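Local coordinates for DUF4848 domain-containing protein (Bacteroides thetaiotaomicron, PDB 4LB8), which is of unknown function, belongs to the DUF4848 family and is probably an exported lipoprotein, at the interface of chains A and B. Residues are numbered along the deposited sequence; one frame, centred on the assembly and turned at random. Chains: chain A/B, Uncharacterized protein.

Contact 1: the interface of chains A and B. Residues chain A 163-165, 167; chain B 158-160.
A:Asp165 and B:Ser158 meet with the same kind of first torsion, the outer group between backbone N and carbonyl carbon, chi1 62° for A:Asp165 and a wider 89° for B:Ser158. The aspartate carboxylate thereby reaches the backbone stretch of B:Ser158 to B:Arg160 in chain B. Hydroxyl OG of B:Ser158 donates to carboxylate oxygen OD2 of A:Asp165 at 2.8 Å. It comes in at the syn lone pair, on the side of the other oxygen. OG of B:Ser158 also lies 3.2 Å from OG of A:Ser167, within hydrogen-bonding range. Each hydroxyl has one hydrogen, so this link would compete with the bonds to the carboxylate.

The second carboxylate oxygen is held from within chain A. OG of A:Ser167 donates to OD1 of A:Asp165 at 2.6 Å, on the syn side and somewhat out of the carboxylate plane. The backbone N of A:Ser167 bonds to OD1 as well, from well above the same face. Hydrogen bonds to both oxygens should limit rotation of the carboxylate. A:Ser167, which also touches chain B, is likely to help position it.

Further along, the backbones join directly. N of B:Arg160 donates to carbonyl O of A:Val163 at 2.9 Å, where the strand 161-163 ends. The side chains of A:Val163 and B:Arg160 lie parallel, heading the same way. The arginine is extended from CG to NE, and its aliphatic part does the packing. CB of A:Asp165 rests against CB of B:Arg160 at 3.8 Å. Water 1 adds a bridge, 2.7 Å from OD2 of A:Asp165 and 3.2 Å from carbonyl O of B:Thr159.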
loop_
_atom_site.group_PDB
_atom_site.type_symbol
_atom_site.label_atom_id
_atom_site.label_comp_id
_atom_site.label_asym_id
_atom_site.label_seq_id
_atom_site.Cartn_x
_atom_site.Cartn_y
_atom_site.Cartn_z
ATOM N N VAL A 163 3.060 2.264 1.699
ATOM C CA VAL A 163 4.045 3.308 1.907
ATOM C C VAL A 163 3.410 4.604 1.417
ATOM O O VAL A 163 2.838 4.613 0.321
ATOM C CB VAL A 163 5.382 2.962 1.192
ATOM C CG1 VAL A 163 6.430 4.053 1.378
ATOM C CG2 VAL A 163 5.924 1.616 1.656
ATOM N N SER A 164 3.435 5.669 2.255
ATOM C CA SER A 164 2.807 6.944 1.925
ATOM C C SER A 164 3.617 7.707 0.893
ATOM O O SER A 164 4.838 7.567 0.862
ATOM C CB SER A 164 2.624 7.793 3.178
ATOM O OG SER A 164 3.847 8.171 3.796
ATOM N N ASP A 165 2.944 8.518 0.053
ATOM C CA ASP A 165 3.614 9.359 -0.951
ATOM C C ASP A 165 3.443 10.835 -0.590
ATOM O O ASP A 165 2.739 11.139 0.366
ATOM C CB ASP A 165 3.091 9.065 -2.374
ATOM C CG ASP A 165 1.625 9.328 -2.659
ATOM O OD1 ASP A 165 0.919 9.861 -1.755
ATOM O OD2 ASP A 165 1.172 8.985 -3.773
ATOM N N SER A 167 1.509 13.031 -1.380
ATOM C CA SER A 167 0.122 13.520 -1.312
ATOM C C SER A 167 -0.416 13.351 0.122
ATOM O O SER A 167 -1.476 13.894 0.464
ATOM C CB SER A 167 -0.766 12.798 -2.324
ATOM O OG SER A 167 -1.144 11.513 -1.861
ATOM N N SER B 158 -4.161 7.614 -3.150
ATOM C CA SER B 158 -2.866 7.255 -3.716
ATOM C C SER B 158 -1.799 7.030 -2.653
ATOM O O SER B 158 -1.733 7.740 -1.653
ATOM C CB SER B 158 -2.386 8.309 -4.714
ATOM O OG SER B 158 -1.619 9.354 -4.139
ATOM N N THR B 159 -0.963 6.023 -2.911
ATOM C CA THR B 159 0.180 5.651 -2.102
ATOM C C THR B 159 1.416 5.570 -3.021
ATOM O O THR B 159 1.281 5.516 -4.251
ATOM C CB THR B 159 -0.077 4.330 -1.340
ATOM O OG1 THR B 159 -0.390 3.287 -2.255
ATOM C CG2 THR B 159 -1.173 4.439 -0.303
ATOM N N ARG B 160 2.612 5.588 -2.418
ATOM C CA ARG B 160 3.890 5.404 -3.118
ATOM C C ARG B 160 4.049 3.940 -3.489
ATOM O O ARG B 160 4.569 3.598 -4.539
ATOM C CB ARG B 160 5.042 5.823 -2.190
ATOM C CG ARG B 160 6.381 5.856 -2.868
ATOM C CD ARG B 160 7.397 6.376 -1.913
ATOM N NE ARG B 160 8.762 6.070 -2.331
ATOM C CZ ARG B 160 9.481 6.811 -3.162
ATOM N NH1 ARG B 160 8.969 7.912 -3.696
ATOM N NH2 ARG B 160 10.722 6.459 -3.464
HETATM O O HOH W 1 1.968 7.967 -6.164
#

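Contact 2: the interface of chains A and B. Residues chain A 40, 120-123; chain B 191, 193, 258.
The 3-10 helix 121-125 of chain A, with A:Tyr120 just ahead of it, meets the start of strand 191-201 of chain B in this DUF4848 protein. Helix 33-44 of chain A adds A:Leu40, which faces B:Val258 on strand 254-262. The imidazole of B:His193 is the centre of the contact. It lies between the turn of chain A and the side chain of A:Leu40.

A:Tyr120 meets the ring through CB and its backbone carbons rather than its phenol. CB sits over the middle of one imidazole face, 3.7 Å from the centroid, as a CH-pi contact. Ring atom CD2 points into the beginning of the 3-10 helix. The backbone N of A:Ala122 lies at the ring edge, in its plane, and CB of A:Ala122 is 3.3 Å from CD2 of B:His193. Rotating CG of B:His193 opposite its own carbonyl carbon (chi1 -75°) directs the ring to this turn. Within chain B, ND1 of B:His193 makes a weak hydrogen bond of 3.5 Å to carbonyl O of B:Ile191, also at the ring edge. This may help to fix the ring rotation.

CG2 of A:Val121 packs against CB of B:His193 at 3.8 Å, the two side chains passing one another antiparallel. Replacing B:His193 with alanine would probably leave a gap beside A:Ala122 and strip CB of A:Tyr120 of its flat partner.

A:Leu40 is set roughly perpendicular to the histidine side chain, with CD2 of A:Leu40 3.9 Å from NE2 of B:His193. CG of A:Leu40 touches CG2 of B:Val258 at 3.5 Å. CG2 of B:Ile191 lies 4.1 Å from CD2 of A:Leu40.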
loop_
_atom_site.group_PDB
_atom_site.type_symbol
_atom_site.label_atom_id
_atom_site.label_comp_id
_atom_site.label_asym_id
_atom_site.label_seq_id
_atom_site.Cartn_x
_atom_site.Cartn_y
_atom_site.Cartn_z
ATOM N N LEU A 40 -7.607 -21.909 -28.169
ATOM C CA LEU A 40 -7.287 -20.948 -27.114
ATOM C C LEU A 40 -5.928 -21.345 -26.431
ATOM O O LEU A 40 -5.025 -20.495 -26.305
ATOM C CB LEU A 40 -8.468 -20.884 -26.107
ATOM C CG LEU A 40 -8.452 -19.814 -24.983
ATOM C CD1 LEU A 40 -8.647 -18.403 -25.521
ATOM C CD2 LEU A 40 -9.507 -20.131 -23.946
ATOM N N TYR A 120 -12.759 -13.022 -19.040
ATOM C CA TYR A 120 -11.988 -14.162 -19.536
ATOM C C TYR A 120 -11.039 -13.610 -20.585
ATOM O O TYR A 120 -11.303 -13.620 -21.785
ATOM C CB TYR A 120 -12.955 -15.244 -20.052
ATOM C CG TYR A 120 -14.085 -15.529 -19.075
ATOM C CD1 TYR A 120 -13.827 -15.747 -17.723
ATOM C CD2 TYR A 120 -15.413 -15.536 -19.491
ATOM C CE1 TYR A 120 -14.858 -15.946 -16.812
ATOM C CE2 TYR A 120 -16.454 -15.761 -18.588
ATOM C CZ TYR A 120 -16.167 -15.987 -17.254
ATOM O OH TYR A 120 -17.164 -16.243 -16.349
ATOM N N VAL A 121 -9.939 -13.069 -20.068
ATOM C CA VAL A 121 -8.884 -12.291 -20.712
ATOM C C VAL A 121 -8.270 -12.921 -21.979
ATOM O O VAL A 121 -8.030 -12.192 -22.955
ATOM C CB VAL A 121 -7.770 -11.872 -19.704
ATOM C CG1 VAL A 121 -8.313 -10.884 -18.690
ATOM C CG2 VAL A 121 -7.108 -13.065 -19.003
ATOM N N ALA A 122 -7.988 -14.241 -21.962
ATOM C CA ALA A 122 -7.329 -14.914 -23.095
ATOM C C ALA A 122 -8.230 -14.936 -24.339
ATOM O O ALA A 122 -7.717 -15.054 -25.429
ATOM C CB ALA A 122 -6.880 -16.315 -22.716
ATOM N N ASN A 123 -9.535 -14.681 -24.189
ATOM C CA ASN A 123 -10.465 -14.615 -25.324
ATOM C C ASN A 123 -10.180 -13.418 -26.266
ATOM O O ASN A 123 -10.716 -13.396 -27.377
ATOM C CB ASN A 123 -11.901 -14.570 -24.842
ATOM C CG ASN A 123 -12.422 -15.924 -24.485
ATOM O OD1 ASN A 123 -11.945 -16.926 -24.983
ATOM N ND2 ASN A 123 -13.440 -16.004 -23.644
ATOM N N ILE B 191 -11.903 -23.595 -17.507
ATOM C CA ILE B 191 -10.697 -22.993 -18.125
ATOM C C ILE B 191 -10.330 -21.753 -17.342
ATOM O O ILE B 191 -11.125 -20.815 -17.270
ATOM C CB ILE B 191 -10.889 -22.666 -19.644
ATOM C CG1 ILE B 191 -11.403 -23.884 -20.482
ATOM C CG2 ILE B 191 -9.647 -21.964 -20.265
ATOM C CD1 ILE B 191 -10.455 -25.017 -20.678
ATOM N N HIS B 193 -8.158 -18.426 -16.885
ATOM C CA HIS B 193 -7.553 -17.348 -17.662
ATOM C C HIS B 193 -6.632 -16.541 -16.766
ATOM O O HIS B 193 -7.033 -16.187 -15.664
ATOM C CB HIS B 193 -8.665 -16.433 -18.220
ATOM C CG HIS B 193 -9.418 -17.005 -19.382
ATOM N ND1 HIS B 193 -10.254 -18.094 -19.239
ATOM C CD2 HIS B 193 -9.476 -16.575 -20.658
ATOM C CE1 HIS B 193 -10.741 -18.322 -20.444
ATOM N NE2 HIS B 193 -10.305 -17.425 -21.325
ATOM N N VAL B 258 -4.048 -18.943 -20.975
ATOM C CA VAL B 258 -4.809 -20.032 -20.392
ATOM C C VAL B 258 -3.857 -20.473 -19.292
ATOM O O VAL B 258 -2.714 -20.843 -19.593
ATOM C CB VAL B 258 -5.137 -21.160 -21.411
ATOM C CG1 VAL B 258 -5.666 -22.402 -20.701
ATOM C CG2 VAL B 258 -6.121 -20.688 -22.458
#

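Contacts 1 and 2 are about 34 Å apart, centre to centre of their C-alpha atoms, and share no residue. Both belong to one two-fold symmetric interface, so each has a twin with the chains exchanged. Contact 1 is mainly polar and joins segments around residues 158-167 of both chains. Contact 2 is mainly apolar and sets helical elements of one chain against strands of the other. Such widely spaced patches show that the two copies meet over a long stretch. This is compatible with a dimer, but the structure alone does not show that the pair forms in the cell.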